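Local coordinates for dual oxidase maturation factor 1 (Mus musculus, PDB 6WXU), which probably supports the maturation of the dual oxidase DUOX1 and its transport from the endoplasmic reticulum to the plasma membrane, at residues 23-35 against 58-72. Sequence-based numbering, arbitrary orientation.
With PLC (diundecyl phosphatidyl choline), chain O.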
ATOM      1  N   THR B  23      13.697  -6.474  21.869  1.00 62.01           N
ATOM      2  CA  THR B  23      13.599  -5.369  22.816  1.00 62.01           C
ATOM      3  C   THR B  23      13.648  -5.818  24.267  1.00 62.01           C
ATOM      4  O   THR B  23      13.628  -4.964  25.154  1.00 62.01           O
ATOM      5  CB  THR B  23      12.319  -4.570  22.568  1.00 62.01           C
ATOM      6  OG1 THR B  23      12.230  -3.507  23.521  1.00 62.01           O
ATOM      7  CG2 THR B  23      11.101  -5.457  22.699  1.00 62.01           C
ATOM      8  N   LEU B  24      13.704  -7.120  24.533  1.00 63.44           N
ATOM      9  CA  LEU B  24      13.947  -7.640  25.872  1.00 63.44           C
ATOM     10  C   LEU B  24      15.389  -8.080  26.064  1.00 63.44           C
ATOM     11  O   LEU B  24      15.966  -7.859  27.134  1.00 63.44           O
ATOM     12  CB  LEU B  24      13.015  -8.819  26.159  1.00 63.44           C
ATOM     13  CG  LEU B  24      13.189  -9.529  27.499  1.00 63.44           C
ATOM     14  CD1 LEU B  24      12.867  -8.589  28.639  1.00 63.44           C
ATOM     15  CD2 LEU B  24      12.318 -10.767  27.565  1.00 63.44           C
ATOM     16  N   ALA B  25      15.980  -8.699  25.042  1.00 62.91           N
ATOM     17  CA  ALA B  25      17.394  -9.040  25.105  1.00 62.91           C
ATOM     18  C   ALA B  25      18.256  -7.797  25.219  1.00 62.91           C
ATOM     19  O   ALA B  25      19.295  -7.824  25.888  1.00 62.91           O
ATOM     20  CB  ALA B  25      17.792  -9.851  23.875  1.00 62.91           C
ATOM     21  N   VAL B  26      17.841  -6.697  24.589  1.00 64.28           N
ATOM     22  CA  VAL B  26      18.583  -5.446  24.712  1.00 64.28           C
ATOM     23  C   VAL B  26      18.628  -4.996  26.166  1.00 64.28           C
ATOM     24  O   VAL B  26      19.687  -4.637  26.692  1.00 64.28           O
ATOM     25  CB  VAL B  26      17.965  -4.367  23.807  1.00 64.28           C
ATOM     26  CG1 VAL B  26      18.574  -3.021  24.109  1.00 64.28           C
ATOM     27  CG2 VAL B  26      18.181  -4.722  22.358  1.00 64.28           C
ATOM     28  N   ILE B  27      17.479  -5.024  26.842  1.00 63.90           N
ATOM     29  CA  ILE B  27      17.414  -4.589  28.233  1.00 63.90           C
ATOM     30  C   ILE B  27      18.250  -5.498  29.122  1.00 63.90           C
ATOM     31  O   ILE B  27      19.002  -5.029  29.988  1.00 63.90           O
ATOM     32  CB  ILE B  27      15.948  -4.537  28.696  1.00 63.90           C
ATOM     33  CG1 ILE B  27      15.189  -3.473  27.907  1.00 63.90           C
ATOM     34  CG2 ILE B  27      15.870  -4.272  30.177  1.00 63.90           C
ATOM     35  CD1 ILE B  27      13.716  -3.473  28.159  1.00 63.90           C
ATOM     36  N   ILE B  28      18.138  -6.811  28.919  1.00 65.83           N
ATOM     37  CA  ILE B  28      18.888  -7.747  29.750  1.00 65.83           C
ATOM     38  C   ILE B  28      20.387  -7.543  29.573  1.00 65.83           C
ATOM     39  O   ILE B  28      21.144  -7.533  30.550  1.00 65.83           O
ATOM     40  CB  ILE B  28      18.474  -9.194  29.434  1.00 65.83           C
ATOM     41  CG1 ILE B  28      17.003  -9.408  29.773  1.00 65.83           C
ATOM     42  CG2 ILE B  28      19.333 -10.170  30.210  1.00 65.83           C
ATOM     43  CD1 ILE B  28      16.526 -10.806  29.492  1.00 65.83           C
ATOM     44  N   THR B  29      20.841  -7.362  28.330  1.00 67.21           N
ATOM     45  CA  THR B  29      22.271  -7.182  28.099  1.00 67.21           C
ATOM     46  C   THR B  29      22.765  -5.861  28.670  1.00 67.21           C
ATOM     47  O   THR B  29      23.866  -5.798  29.227  1.00 67.21           O
ATOM     48  CB  THR B  29      22.589  -7.262  26.609  1.00 67.21           C
ATOM     49  OG1 THR B  29      21.768  -6.332  25.895  1.00 67.21           O
ATOM     50  CG2 THR B  29      22.342  -8.663  26.088  1.00 67.21           C
ATOM     51  N   ILE B  30      21.970  -4.797  28.547  1.00 67.92           N
ATOM     52  CA  ILE B  30      22.382  -3.498  29.074  1.00 67.92           C
ATOM     53  C   ILE B  30      22.585  -3.575  30.581  1.00 67.92           C
ATOM     54  O   ILE B  30      23.612  -3.136  31.115  1.00 67.92           O
ATOM     55  CB  ILE B  30      21.355  -2.416  28.706  1.00 67.92           C
ATOM     56  CG1 ILE B  30      21.501  -2.015  27.241  1.00 67.92           C
ATOM     57  CG2 ILE B  30      21.512  -1.214  29.606  1.00 67.92           C
ATOM     58  CD1 ILE B  30      20.546  -0.929  26.827  1.00 67.92           C
ATOM     59  N   PHE B  31      21.611  -4.140  31.293  1.00 68.61           N
ATOM     60  CA  PHE B  31      21.731  -4.160  32.744  1.00 68.61           C
ATOM     61  C   PHE B  31      22.739  -5.194  33.229  1.00 68.61           C
ATOM     62  O   PHE B  31      23.363  -4.990  34.275  1.00 68.61           O
ATOM     63  CB  PHE B  31      20.360  -4.366  33.374  1.00 68.61           C
ATOM     64  CG  PHE B  31      19.514  -3.124  33.358  1.00 68.61           C
ATOM     65  CD1 PHE B  31      18.764  -2.794  32.245  1.00 68.61           C
ATOM     66  CD2 PHE B  31      19.501  -2.266  34.442  1.00 68.61           C
ATOM     67  CE1 PHE B  31      18.002  -1.643  32.224  1.00 68.61           C
ATOM     68  CE2 PHE B  31      18.740  -1.116  34.424  1.00 68.61           C
ATOM     69  CZ  PHE B  31      17.991  -0.805  33.314  1.00 68.61           C
ATOM     70  N   LEU B  32      22.958  -6.276  32.481  1.00 71.94           N
ATOM     71  CA  LEU B  32      24.053  -7.175  32.830  1.00 71.94           C
ATOM     72  C   LEU B  32      25.402  -6.498  32.637  1.00 71.94           C
ATOM     73  O   LEU B  32      26.332  -6.719  33.421  1.00 71.94           O
ATOM     74  CB  LEU B  32      23.977  -8.455  32.005  1.00 71.94           C
ATOM     75  CG  LEU B  32      22.993  -9.507  32.506  1.00 71.94           C
ATOM     76  CD1 LEU B  32      23.028 -10.728  31.613  1.00 71.94           C
ATOM     77  CD2 LEU B  32      23.319  -9.883  33.936  1.00 71.94           C
ATOM     78  N   THR B  33      25.529  -5.668  31.601  1.00 73.93           N
ATOM     79  CA  THR B  33      26.769  -4.930  31.387  1.00 73.93           C
ATOM     80  C   THR B  33      27.038  -3.973  32.540  1.00 73.93           C
ATOM     81  O   THR B  33      28.163  -3.891  33.047  1.00 73.93           O
ATOM     82  CB  THR B  33      26.700  -4.169  30.065  1.00 73.93           C
ATOM     83  OG1 THR B  33      26.624  -5.101  28.982  1.00 73.93           O
ATOM     84  CG2 THR B  33      27.921  -3.303  29.891  1.00 73.93           C
ATOM     85  N   ALA B  34      26.010  -3.234  32.964  1.00 75.12           N
ATOM     86  CA  ALA B  34      26.177  -2.327  34.095  1.00 75.12           C
ATOM     87  C   ALA B  34      26.557  -3.085  35.361  1.00 75.12           C
ATOM     88  O   ALA B  34      27.415  -2.636  36.134  1.00 75.12           O
ATOM     89  CB  ALA B  34      24.898  -1.523  34.312  1.00 75.12           C
ATOM     90  N   LEU B  35      25.939  -4.246  35.584  1.00 77.76           N
ATOM     91  CA  LEU B  35      26.278  -5.047  36.756  1.00 77.76           C
ATOM     92  C   LEU B  35      27.727  -5.514  36.706  1.00 77.76           C
ATOM     93  O   LEU B  35      28.423  -5.512  37.729  1.00 77.76           O
ATOM     94  CB  LEU B  35      25.333  -6.240  36.862  1.00 77.76           C
ATOM     95  CG  LEU B  35      25.496  -7.107  38.106  1.00 77.76           C
ATOM     96  CD1 LEU B  35      25.109  -6.323  39.342  1.00 77.76           C
ATOM     97  CD2 LEU B  35      24.665  -8.369  37.986  1.00 77.76           C
ATOM     98  N   VAL B  58      22.301  -3.137  43.262  1.00 74.10           N
ATOM     99  CA  VAL B  58      21.631  -4.251  42.600  1.00 74.10           C
ATOM    100  C   VAL B  58      20.125  -4.035  42.585  1.00 74.10           C
ATOM    101  O   VAL B  58      19.474  -4.206  41.548  1.00 74.10           O
ATOM    102  CB  VAL B  58      22.009  -5.585  43.269  1.00 74.10           C
ATOM    103  CG1 VAL B  58      21.006  -6.673  42.919  1.00 74.10           C
ATOM    104  CG2 VAL B  58      23.401  -6.008  42.838  1.00 74.10           C
ATOM    105  N   THR B  59      19.544  -3.646  43.723  1.00 69.40           N
ATOM    106  CA  THR B  59      18.096  -3.463  43.758  1.00 69.40           C
ATOM    107  C   THR B  59      17.673  -2.255  42.934  1.00 69.40           C
ATOM    108  O   THR B  59      16.642  -2.290  42.256  1.00 69.40           O
ATOM    109  CB  THR B  59      17.608  -3.322  45.197  1.00 69.40           C
ATOM    110  OG1 THR B  59      18.094  -2.096  45.753  1.00 69.40           O
ATOM    111  CG2 THR B  59      18.104  -4.487  46.033  1.00 69.40           C
ATOM    112  N   SER B  60      18.454  -1.179  42.976  1.00 67.12           N
ATOM    113  CA  SER B  60      18.118  -0.014  42.170  1.00 67.12           C
ATOM    114  C   SER B  60      18.091  -0.367  40.691  1.00 67.12           C
ATOM    115  O   SER B  60      17.110  -0.069  39.997  1.00 67.12           O
ATOM    116  CB  SER B  60      19.125   1.102  42.455  1.00 67.12           C
ATOM    117  OG  SER B  60      18.823   2.329  41.808  1.00 67.12           O
ATOM    118  N   LEU B  61      19.111  -1.088  40.221  1.00 66.96           N
ATOM    119  CA  LEU B  61      19.175  -1.516  38.829  1.00 66.96           C
ATOM    120  C   LEU B  61      18.050  -2.482  38.484  1.00 66.96           C
ATOM    121  O   LEU B  61      17.440  -2.365  37.418  1.00 66.96           O
ATOM    122  CB  LEU B  61      20.528  -2.170  38.556  1.00 66.96           C
ATOM    123  CG  LEU B  61      21.340  -1.557  37.422  1.00 66.96           C
ATOM    124  CD1 LEU B  61      21.530  -0.072  37.651  1.00 66.96           C
ATOM    125  CD2 LEU B  61      22.671  -2.254  37.319  1.00 66.96           C
ATOM    126  N   PHE B  62      17.752  -3.430  39.374  1.00 62.84           N
ATOM    127  CA  PHE B  62      16.685  -4.388  39.106  1.00 62.84           C
ATOM    128  C   PHE B  62      15.337  -3.692  38.973  1.00 62.84           C
ATOM    129  O   PHE B  62      14.557  -4.007  38.068  1.00 62.84           O
ATOM    130  CB  PHE B  62      16.648  -5.445  40.210  1.00 62.84           C
ATOM    131  CG  PHE B  62      15.403  -6.283  40.216  1.00 62.84           C
ATOM    132  CD1 PHE B  62      15.269  -7.357  39.356  1.00 62.84           C
ATOM    133  CD2 PHE B  62      14.372  -6.008  41.098  1.00 62.84           C
ATOM    134  CE1 PHE B  62      14.127  -8.131  39.366  1.00 62.84           C
ATOM    135  CE2 PHE B  62      13.229  -6.779  41.113  1.00 62.84           C
ATOM    136  CZ  PHE B  62      13.107  -7.842  40.247  1.00 62.84           C
ATOM    137  N   ILE B  63      15.048  -2.737  39.858  1.00 60.19           N
ATOM    138  CA  ILE B  63      13.783  -2.014  39.773  1.00 60.19           C
ATOM    139  C   ILE B  63      13.718  -1.206  38.486  1.00 60.19           C
ATOM    140  O   ILE B  63      12.701  -1.213  37.781  1.00 60.19           O
ATOM    141  CB  ILE B  63      13.590  -1.126  41.013  1.00 60.19           C
ATOM    142  CG1 ILE B  63      13.384  -1.985  42.257  1.00 60.19           C
ATOM    143  CG2 ILE B  63      12.412  -0.216  40.827  1.00 60.19           C
ATOM    144  CD1 ILE B  63      13.325  -1.193  43.531  1.00 60.19           C
ATOM    145  N   GLY B  64      14.805  -0.515  38.143  1.00 59.04           N
ATOM    146  CA  GLY B  64      14.806   0.258  36.916  1.00 59.04           C
ATOM    147  C   GLY B  64      14.643  -0.595  35.677  1.00 59.04           C
ATOM    148  O   GLY B  64      14.051  -0.152  34.690  1.00 59.04           O
ATOM    149  N   ALA B  65      15.141  -1.831  35.715  1.00 58.06           N
ATOM    150  CA  ALA B  65      15.026  -2.719  34.563  1.00 58.06           C
ATOM    151  C   ALA B  65      13.633  -3.314  34.450  1.00 58.06           C
ATOM    152  O   ALA B  65      13.127  -3.504  33.341  1.00 58.06           O
ATOM    153  CB  ALA B  65      16.063  -3.835  34.647  1.00 58.06           C
ATOM    154  N   VAL B  66      13.006  -3.623  35.584  1.00 54.27           N
ATOM    155  CA  VAL B  66      11.661  -4.183  35.556  1.00 54.27           C
ATOM    156  C   VAL B  66      10.658  -3.151  35.061  1.00 54.27           C
ATOM    157  O   VAL B  66       9.784  -3.465  34.247  1.00 54.27           O
ATOM    158  CB  VAL B  66      11.281  -4.717  36.945  1.00 54.27           C
ATOM    159  CG1 VAL B  66       9.789  -4.849  37.050  1.00 54.27           C
ATOM    160  CG2 VAL B  66      11.937  -6.052  37.175  1.00 54.27           C
ATOM    161  N   ILE B  67      10.765  -1.908  35.534  1.00 53.85           N
ATOM    162  CA  ILE B  67       9.837  -0.871  35.083  1.00 53.85           C
ATOM    163  C   ILE B  67       9.896  -0.707  33.573  1.00 53.85           C
ATOM    164  O   ILE B  67       8.888  -0.386  32.934  1.00 53.85           O
ATOM    165  CB  ILE B  67      10.133   0.462  35.790  1.00 53.85           C
ATOM    166  CG1 ILE B  67       9.965   0.322  37.296  1.00 53.85           C
ATOM    167  CG2 ILE B  67       9.223   1.549  35.279  1.00 53.85           C
ATOM    168  CD1 ILE B  67      10.417   1.537  38.053  1.00 53.85           C
ATOM    169  N   LEU B  68      11.059  -0.934  32.976  1.00 52.72           N
ATOM    170  CA  LEU B  68      11.232  -0.725  31.547  1.00 52.72           C
ATOM    171  C   LEU B  68      10.896  -1.960  30.728  1.00 52.72           C
ATOM    172  O   LEU B  68      10.438  -1.831  29.590  1.00 52.72           O
ATOM    173  CB  LEU B  68      12.669  -0.293  31.259  1.00 52.72           C
ATOM    174  CG  LEU B  68      12.930   0.532  30.007  1.00 52.72           C
ATOM    175  CD1 LEU B  68      12.135   1.815  30.045  1.00 52.72           C
ATOM    176  CD2 LEU B  68      14.404   0.827  29.904  1.00 52.72           C
ATOM    177  N   ALA B  69      11.112  -3.154  31.279  1.00 50.17           N
ATOM    178  CA  ALA B  69      10.824  -4.379  30.543  1.00 50.17           C
ATOM    179  C   ALA B  69       9.350  -4.736  30.590  1.00 50.17           C
ATOM    180  O   ALA B  69       8.830  -5.334  29.644  1.00 50.17           O
ATOM    181  CB  ALA B  69      11.652  -5.534  31.099  1.00 50.17           C
ATOM    182  N   VAL B  70       8.668  -4.391  31.680  1.00 47.78           N
ATOM    183  CA  VAL B  70       7.241  -4.655  31.787  1.00 47.78           C
ATOM    184  C   VAL B  70       6.456  -3.783  30.821  1.00 47.78           C
ATOM    185  O   VAL B  70       5.393  -4.182  30.335  1.00 47.78           O
ATOM    186  CB  VAL B  70       6.801  -4.453  33.247  1.00 47.78           C
ATOM    187  CG1 VAL B  70       5.535  -3.651  33.324  1.00 47.78           C
ATOM    188  CG2 VAL B  70       6.628  -5.789  33.923  1.00 47.78           C
ATOM    189  N   ASN B  71       6.968  -2.596  30.504  1.00 49.65           N
ATOM    190  CA  ASN B  71       6.267  -1.705  29.588  1.00 49.65           C
ATOM    191  C   ASN B  71       6.189  -2.306  28.192  1.00 49.65           C
ATOM    192  O   ASN B  71       5.119  -2.330  27.574  1.00 49.65           O
ATOM    193  CB  ASN B  71       6.967  -0.348  29.560  1.00 49.65           C
ATOM    194  CG  ASN B  71       6.137   0.723  28.905  1.00 49.65           C
ATOM    195  OD1 ASN B  71       5.561   0.520  27.841  1.00 49.65           O
ATOM    196  ND2 ASN B  71       6.070   1.881  29.539  1.00 49.65           N
ATOM    197  N   PHE B  72       7.310  -2.792  27.675  1.00 49.51           N
ATOM    198  CA  PHE B  72       7.359  -3.362  26.338  1.00 49.51           C
ATOM    199  C   PHE B  72       6.982  -4.834  26.307  1.00 49.51           C
ATOM    200  O   PHE B  72       6.954  -5.429  25.228  1.00 49.51           O
ATOM    201  CB  PHE B  72       8.754  -3.177  25.741  1.00 49.51           C
ATOM    202  CG  PHE B  72       9.195  -1.751  25.687  1.00 49.51           C
ATOM    203  CD1 PHE B  72       8.617  -0.871  24.798  1.00 49.51           C
ATOM    204  CD2 PHE B  72      10.186  -1.288  26.527  1.00 49.51           C
ATOM    205  CE1 PHE B  72       9.015   0.440  24.748  1.00 49.51           C
ATOM    206  CE2 PHE B  72      10.589   0.022  26.480  1.00 49.51           C
ATOM    207  CZ  PHE B  72      10.003   0.888  25.589  1.00 49.51           C
TER
HETATM  208  C1  PLC O 414      16.082  -4.781  15.843  1.00 20.00           C
HETATM  209  C2  PLC O 414      16.640  -4.074  17.058  1.00 20.00           C
HETATM  210  C3  PLC O 414      15.527  -3.452  17.841  1.00 20.00           C
HETATM  211  C4  PLC O 414      11.265  -5.171  15.850  1.00 20.00           C
HETATM  212  C5  PLC O 414      11.182  -4.911  17.361  1.00 20.00           C
HETATM  213  C6  PLC O 414      11.104  -7.242  18.097  1.00 20.00           C
HETATM  214  C7  PLC O 414      10.206  -5.607  19.458  1.00 20.00           C
HETATM  215  C8  PLC O 414       9.075  -6.105  17.422  1.00 20.00           C
HETATM  216  C'  PLC O 414      18.680  -4.846  18.156  1.00 20.00           C
HETATM  217  C1' PLC O 414      19.519  -5.825  18.914  1.00 20.00           C
HETATM  218  C2' PLC O 414      20.974  -5.406  18.834  1.00 20.00           C
HETATM  219  C3' PLC O 414      21.773  -5.446  20.133  1.00 20.00           C
HETATM  220  C4' PLC O 414      21.992  -4.082  20.785  1.00 20.00           C
HETATM  221  C5' PLC O 414      23.190  -4.284  21.678  1.00 20.00           C
HETATM  222  C6' PLC O 414      23.175  -3.547  22.987  1.00 20.00           C
HETATM  223  C7' PLC O 414      23.919  -4.427  23.979  1.00 20.00           C
HETATM  224  C8' PLC O 414      24.820  -3.700  24.974  1.00 20.00           C
HETATM  225  C9' PLC O 414      26.294  -3.707  24.592  1.00 20.00           C
HETATM  226  CA' PLC O 414      27.131  -4.788  25.223  1.00 20.00           C
HETATM  227  CB' PLC O 414      28.586  -4.512  24.994  1.00 20.00           C
HETATM  228  CB  PLC O 414      15.345  -2.308  20.004  1.00 20.00           C
HETATM  229  C1B PLC O 414      16.019  -1.546  21.102  1.00 20.00           C
HETATM  230  C2B PLC O 414      15.023  -0.759  21.924  1.00 20.00           C
HETATM  231  C3B PLC O 414      15.576  -0.578  23.324  1.00 20.00           C
HETATM  232  C4B PLC O 414      14.625   0.255  24.141  1.00 20.00           C
HETATM  233  C5B PLC O 414      15.407   1.139  25.084  1.00 20.00           C
HETATM  234  C6B PLC O 414      16.108   0.265  26.091  1.00 20.00           C
HETATM  235  C7B PLC O 414      17.387   0.908  26.577  1.00 20.00           C
HETATM  236  C8B PLC O 414      17.102   2.187  27.330  1.00 20.00           C
HETATM  237  C9B PLC O 414      18.147   2.396  28.421  1.00 20.00           C
HETATM  238  CAA PLC O 414      17.801   3.597  29.270  1.00 20.00           C
HETATM  239  CBA PLC O 414      16.981   4.581  28.468  1.00 20.00           C
HETATM  240  O'  PLC O 414      19.153  -3.836  17.776  1.00 20.00           O
HETATM  241  OB  PLC O 414      14.155  -2.437  19.943  1.00 20.00           O
HETATM  242  O2  PLC O 414      17.282  -5.028  17.900  1.00 20.00           O
HETATM  243  O3  PLC O 414      16.134  -2.916  18.979  1.00 20.00           O
HETATM  244  O1P PLC O 414      13.649  -6.675  15.816  1.00 20.00           O
HETATM  245  O2P PLC O 414      13.901  -5.662  13.491  1.00 20.00           O
HETATM  246  O3P PLC O 414      14.749  -4.417  15.529  1.00 20.00           O
HETATM  247  O4P PLC O 414      12.432  -4.641  15.213  1.00 20.00           O
HETATM  248  N   PLC O 414      10.395  -5.960  18.050  1.00 20.00           N
HETATM  249  P   PLC O 414      13.742  -5.495  14.939  1.00 20.00           P
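An antiparallel transmembrane helix pair, flanked by a bound phosphatidylcholine, brings Phe-31 of 23-35 down onto Ala-65 of 58-72. The two axes come within 10.1 Å of each other at 174°, and no hydrogen bond joins them: the contact is apolar packing. At its middle, CB of Ala-65 sits over the centre of the Phe-31 ring in a CH-pi contact, 3.5 Å from the centroid and practically on the ring normal. With chi1 at -77°, CG of Phe-31 lies beside its own backbone N, and the ring drops between Leu-61 and Ala-65; Leu-61 CG meets the ring edge at CD2, 3.6 Å away. Leu-61 also sends CD2 to Ala-34 CB, 3.8 Å off, and beyond it Leu-35 CD1 touches Val-58 CG2.

Toward the predicted extracellular end, Ile-27 reaches across with CD1, which lies 3.9 Å from Ala-69 CA and close to Leu-68 O, while Leu-24 CD1 meets Ala-69 CB. The other side of 58-72 packs on helix 249-273, where Ile-63 touches Cys-261. The lipid spreads its two tails along 23-35: one runs past Thr-29 and Thr-33, and the other is bordered by both helices, with Ile-30 CD1 3.7 Å from its C7B and Leu-68 CD2 4.0 Å from C8B.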